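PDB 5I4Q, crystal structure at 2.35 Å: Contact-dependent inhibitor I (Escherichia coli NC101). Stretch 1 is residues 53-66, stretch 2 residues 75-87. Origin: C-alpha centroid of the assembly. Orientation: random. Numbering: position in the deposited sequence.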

# COMPACT_ATOMS: atom_id res chain seq x y z
N ASP B 53 -0.23 -28.26 3.12
CA ASP B 53 -1.06 -27.10 2.69
C ASP B 53 -0.96 -25.93 3.68
O ASP B 53 -0.76 -24.81 3.29
CB ASP B 53 -2.54 -27.46 2.53
CG ASP B 53 -2.79 -28.47 1.42
OD1 ASP B 53 -1.94 -28.63 0.50
OD2 ASP B 53 -3.87 -29.12 1.46
N LEU B 54 -1.08 -26.23 4.97
CA LEU B 54 -0.99 -25.21 5.99
C LEU B 54 0.34 -24.49 5.95
O LEU B 54 0.37 -23.28 5.97
CB LEU B 54 -1.17 -25.86 7.35
CG LEU B 54 -1.06 -24.93 8.54
CD1 LEU B 54 -2.12 -23.84 8.43
CD2 LEU B 54 -1.28 -25.67 9.83
N PHE B 55 1.45 -25.21 5.91
CA PHE B 55 2.75 -24.54 5.85
C PHE B 55 3.06 -23.85 4.54
O PHE B 55 3.87 -22.88 4.50
CB PHE B 55 3.88 -25.50 6.21
CG PHE B 55 3.85 -25.95 7.64
CD1 PHE B 55 4.11 -25.06 8.65
CD2 PHE B 55 3.63 -27.27 7.96
CE1 PHE B 55 4.14 -25.45 9.97
CE2 PHE B 55 3.59 -27.68 9.30
CZ PHE B 55 3.87 -26.77 10.30
N ARG B 56 2.47 -24.36 3.46
CA ARG B 56 2.63 -23.74 2.14
C ARG B 56 2.00 -22.35 2.20
O ARG B 56 2.56 -21.38 1.68
CB ARG B 56 1.99 -24.55 1.04
CG ARG B 56 2.29 -24.06 -0.37
CD ARG B 56 1.35 -24.61 -1.43
NE ARG B 56 0.09 -23.87 -1.47
CZ ARG B 56 -1.12 -24.32 -1.11
NH1 ARG B 56 -2.15 -23.49 -1.20
NH2 ARG B 56 -1.31 -25.57 -0.67
N MSE B 57 0.87 -22.25 2.88
CA MSE B 57 0.19 -20.97 3.04
C MSE B 57 0.98 -20.03 3.91
O MSE B 57 1.03 -18.88 3.62
CB MSE B 57 -1.23 -21.15 3.61
CG MSE B 57 -2.04 -21.85 2.53
SE MSE B 57 -3.98 -21.87 2.96
CE MSE B 57 -4.52 -23.22 1.59
N GLN B 58 1.49 -20.52 5.02
CA GLN B 58 2.31 -19.74 5.89
C GLN B 58 3.49 -19.20 5.08
O GLN B 58 3.86 -18.07 5.24
CB GLN B 58 2.76 -20.55 7.11
CG GLN B 58 3.70 -19.84 8.10
CD GLN B 58 5.12 -19.63 7.62
OE1 GLN B 58 5.60 -20.31 6.71
NE2 GLN B 58 5.82 -18.68 8.22
N SER B 59 4.07 -20.03 4.22
CA SER B 59 5.26 -19.64 3.43
C SER B 59 4.95 -18.53 2.50
O SER B 59 5.77 -17.63 2.34
CB SER B 59 5.86 -20.80 2.66
OG SER B 59 6.33 -21.76 3.61
N GLU B 60 3.76 -18.54 1.95
CA GLU B 60 3.38 -17.48 1.08
C GLU B 60 3.15 -16.21 1.89
O GLU B 60 3.43 -15.11 1.41
CB GLU B 60 2.12 -17.87 0.31
CG GLU B 60 2.36 -19.01 -0.66
CD GLU B 60 1.07 -19.73 -1.13
OE1 GLU B 60 -0.05 -19.35 -0.76
OE2 GLU B 60 1.19 -20.69 -1.93
N LEU B 61 2.55 -16.35 3.09
CA LEU B 61 2.30 -15.19 3.93
C LEU B 61 3.62 -14.61 4.43
O LEU B 61 3.78 -13.42 4.54
CB LEU B 61 1.38 -15.52 5.07
CG LEU B 61 -0.07 -15.73 4.64
CD1 LEU B 61 -0.81 -16.49 5.69
CD2 LEU B 61 -0.84 -14.48 4.35
N ALA B 62 4.60 -15.46 4.68
CA ALA B 62 5.94 -15.00 5.03
C ALA B 62 6.61 -14.24 3.87
O ALA B 62 7.28 -13.24 4.10
CB ALA B 62 6.76 -16.19 5.47
N THR B 63 6.40 -14.70 2.63
CA THR B 63 6.92 -14.02 1.48
C THR B 63 6.28 -12.64 1.39
O THR B 63 6.93 -11.62 1.07
CB THR B 63 6.70 -14.86 0.20
OG1 THR B 63 7.32 -16.13 0.35
CG2 THR B 63 7.31 -14.21 -1.00
N MSE B 64 5.00 -12.57 1.67
CA MSE B 64 4.35 -11.28 1.67
C MSE B 64 4.99 -10.32 2.65
O MSE B 64 5.17 -9.15 2.36
CB MSE B 64 2.92 -11.52 2.09
CG MSE B 64 2.23 -10.20 2.41
SE MSE B 64 0.45 -10.61 3.19
CE MSE B 64 1.08 -11.09 5.01
N LEU B 65 5.28 -10.80 3.86
CA LEU B 65 5.80 -9.95 4.93
C LEU B 65 7.25 -9.49 4.61
O LEU B 65 7.59 -8.31 4.74
CB LEU B 65 5.75 -10.73 6.26
CG LEU B 65 6.30 -10.01 7.50
CD1 LEU B 65 5.58 -8.68 7.66
CD2 LEU B 65 6.16 -10.88 8.76
N TYR B 66 8.08 -10.41 4.17
CA TYR B 66 9.52 -10.14 4.08
C TYR B 66 9.91 -9.71 2.72
O TYR B 66 10.67 -8.81 2.61
CB TYR B 66 10.31 -11.37 4.52
CG TYR B 66 10.06 -11.73 5.95
CD1 TYR B 66 10.41 -10.87 6.97
CD2 TYR B 66 9.47 -12.91 6.28
CE1 TYR B 66 10.16 -11.19 8.30
CE2 TYR B 66 9.20 -13.24 7.60
CZ TYR B 66 9.53 -12.39 8.60
OH TYR B 66 9.27 -12.78 9.90
N ARG B 75 -3.24 -11.01 14.00
CA ARG B 75 -3.57 -12.41 13.90
C ARG B 75 -2.72 -13.18 12.90
O ARG B 75 -2.16 -14.25 13.23
CB ARG B 75 -5.05 -12.58 13.55
CG ARG B 75 -5.67 -13.76 14.25
CD ARG B 75 -7.19 -13.75 14.15
NE ARG B 75 -7.70 -14.96 14.78
CZ ARG B 75 -8.34 -15.94 14.17
NH1 ARG B 75 -8.61 -15.89 12.87
NH2 ARG B 75 -8.73 -16.99 14.88
N ILE B 76 -2.68 -12.66 11.68
CA ILE B 76 -1.85 -13.21 10.62
C ILE B 76 -0.34 -13.06 10.95
O ILE B 76 0.41 -13.95 10.67
CB ILE B 76 -2.14 -12.49 9.30
CG1 ILE B 76 -3.60 -12.70 8.88
CG2 ILE B 76 -1.18 -12.92 8.19
CD1 ILE B 76 -3.85 -14.06 8.27
N GLN B 77 0.10 -11.97 11.56
CA GLN B 77 1.49 -11.85 12.02
C GLN B 77 1.88 -12.92 13.02
O GLN B 77 2.94 -13.51 12.92
CB GLN B 77 1.77 -10.51 12.65
CG GLN B 77 2.60 -9.57 11.81
CD GLN B 77 2.55 -8.14 12.34
OE1 GLN B 77 1.52 -7.46 12.25
NE2 GLN B 77 3.66 -7.68 12.91
N ASP B 78 1.03 -13.18 13.99
CA ASP B 78 1.25 -14.25 14.94
C ASP B 78 1.27 -15.59 14.27
O ASP B 78 2.15 -16.40 14.56
CB ASP B 78 0.19 -14.26 16.04
CG ASP B 78 0.32 -13.08 16.98
OD1 ASP B 78 1.41 -12.43 17.05
OD2 ASP B 78 -0.68 -12.77 17.65
N LEU B 79 0.37 -15.81 13.34
CA LEU B 79 0.39 -17.02 12.58
C LEU B 79 1.69 -17.23 11.79
O LEU B 79 2.25 -18.35 11.78
CB LEU B 79 -0.77 -17.09 11.59
CG LEU B 79 -0.65 -18.40 10.80
CD1 LEU B 79 -1.96 -19.16 10.83
CD2 LEU B 79 -0.09 -18.23 9.39
N ILE B 80 2.17 -16.18 11.12
CA ILE B 80 3.42 -16.26 10.36
C ILE B 80 4.61 -16.66 11.26
O ILE B 80 5.45 -17.47 10.88
CB ILE B 80 3.73 -14.97 9.65
CG1 ILE B 80 2.75 -14.72 8.48
CG2 ILE B 80 5.16 -14.97 9.14
CD1 ILE B 80 2.97 -13.36 7.85
N TYR B 81 4.66 -16.10 12.45
CA TYR B 81 5.69 -16.50 13.41
C TYR B 81 5.51 -17.95 13.88
O TYR B 81 6.36 -18.83 13.69
CB TYR B 81 5.69 -15.53 14.61
CG TYR B 81 6.55 -16.03 15.71
CD1 TYR B 81 7.96 -15.86 15.68
CD2 TYR B 81 6.00 -16.73 16.78
CE1 TYR B 81 8.77 -16.38 16.68
CE2 TYR B 81 6.81 -17.23 17.79
CZ TYR B 81 8.18 -17.05 17.73
OH TYR B 81 8.94 -17.59 18.71
N HIS B 82 4.40 -18.24 14.52
CA HIS B 82 4.22 -19.58 15.13
C HIS B 82 4.33 -20.77 14.18
O HIS B 82 4.80 -21.83 14.59
CB HIS B 82 2.88 -19.66 15.81
CG HIS B 82 2.76 -18.75 16.99
ND1 HIS B 82 3.48 -18.94 18.15
CD2 HIS B 82 1.95 -17.69 17.23
CE1 HIS B 82 3.16 -18.01 19.02
NE2 HIS B 82 2.22 -17.25 18.50
N LEU B 83 3.93 -20.61 12.92
CA LEU B 83 3.91 -21.71 11.96
C LEU B 83 5.06 -21.71 10.97
O LEU B 83 5.05 -22.46 10.00
CB LEU B 83 2.60 -21.69 11.19
CG LEU B 83 1.34 -22.15 11.96
CD1 LEU B 83 0.23 -22.52 10.99
CD2 LEU B 83 1.57 -23.35 12.83
N ASP B 84 6.06 -20.89 11.20
CA ASP B 84 7.21 -20.80 10.31
C ASP B 84 8.01 -22.09 10.26
O ASP B 84 8.36 -22.58 9.22
CB ASP B 84 8.16 -19.66 10.74
CG ASP B 84 9.13 -19.30 9.66
OD1 ASP B 84 8.68 -18.80 8.61
OD2 ASP B 84 10.31 -19.61 9.77
N ARG B 85 8.28 -22.65 11.42
CA ARG B 85 9.04 -23.85 11.50
C ARG B 85 8.17 -25.07 11.12
O ARG B 85 7.16 -25.32 11.76
CB ARG B 85 9.57 -23.99 12.92
CG ARG B 85 10.46 -25.22 13.09
CD ARG B 85 10.99 -25.39 14.52
NE ARG B 85 11.68 -26.70 14.70
CZ ARG B 85 12.18 -27.13 15.84
NH1 ARG B 85 12.00 -26.40 16.94
NH2 ARG B 85 12.77 -28.32 15.88
N ASP B 86 8.61 -25.81 10.12
CA ASP B 86 7.92 -26.91 9.53
C ASP B 86 8.83 -28.12 9.52
O ASP B 86 9.68 -28.26 8.66
CB ASP B 86 7.51 -26.52 8.10
CG ASP B 86 6.93 -27.69 7.26
OD1 ASP B 86 6.56 -28.75 7.83
OD2 ASP B 86 6.84 -27.52 6.02
N ASP B 87 8.69 -28.99 10.53
CA ASP B 87 9.36 -30.26 10.51
C ASP B 87 8.53 -31.25 11.32
O ASP B 87 7.48 -30.89 11.85
CB ASP B 87 10.79 -30.12 11.09
CG ASP B 87 10.80 -29.51 12.48
OD1 ASP B 87 9.94 -29.89 13.32
OD2 ASP B 87 11.65 -28.62 12.75
O HOH W 1 8.11 -20.07 6.01
O HOH W 2 6.69 -23.03 6.88

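A single amide, that of Gln58, does all the direct hydrogen bonding across this largely apolar contact. Its NE2 donates to the backbone Ile80 O at 2.9 Å and to the carboxylate oxygen Asp84 OD1, also at 2.9 Å, so both amide protons are spent on the second stretch. The other end of the amide is tied in through water: water 1 lies 2.6 Å from Gln58 OE1 and 2.9 Å from Asp84 OD1, and water 2 lies 2.9 Å from both Gln58 OE1 and the backbone Asp84 O. The amide bonds at the end of the second helix, where Leu83 is the first residue to leave helical phi/psi and Ile80 O is free to accept from a side chain.

Helix 53-66 and helix 75-82 cross steeply, with 115° between their N-to-C directions and 9.4 Å between their axes at closest approach. The backbones come nearest at Gln58 and Ile80, whose CA atoms are 5.8 Å apart, and the contact buries 701 Å² in all.

Beside the polar site, Ile80 fits as a knob among Gln58, Leu61, Ala62 and Leu65. Its CA-to-CB bond points sideways, but its end comes nearer: CD1 reaches 3.4 Å from the backbone Leu61 O and 4.1 Å from Leu65 CD2, while CG1 packs 3.8 Å from Leu61 CB. Small Ala62 meets this knob through its CB, 4.2 Å from Ile80 CG2. Leu61 also touches Ile76 (CD2 to CG2, 4.2 Å) and Leu79 (CD1 to CD2, 4.2 Å). The selenomethionine at Met64 extends the apolar patch, its CE lying 4.1 Å from Ile80 CD1 and 4.3 Å from Ile76 CG2.

Toward the start of stretch 1, the partner is the segment following the second helix. Leu83 packs its CD1 3.7 Å from Leu54 CG and its CB 3.8 Å from Gln58 CG, so the aliphatic part of the glutamine shares in the apolar packing. The CA-to-CB bond of Phe55 points toward stretch 2, which covers one ring face and part of its edge: Leu83 O approaches the ring edge, 3.1 Å from Phe55 CD1, where the slightly positive ring hydrogens suit a carbonyl oxygen. Over one face, Asp86 CB sits 3.8 Å from the Phe55 ring centroid (atoms CG to CZ) and 13° off the normal, a CH-pi contact.

Within stretch 2, the CA-to-CB bond of Arg85 points away from stretch 1, and its side chain forms a salt bridge with Asp87 (Arg85 NE to Asp87 OD2, 2.7 Å).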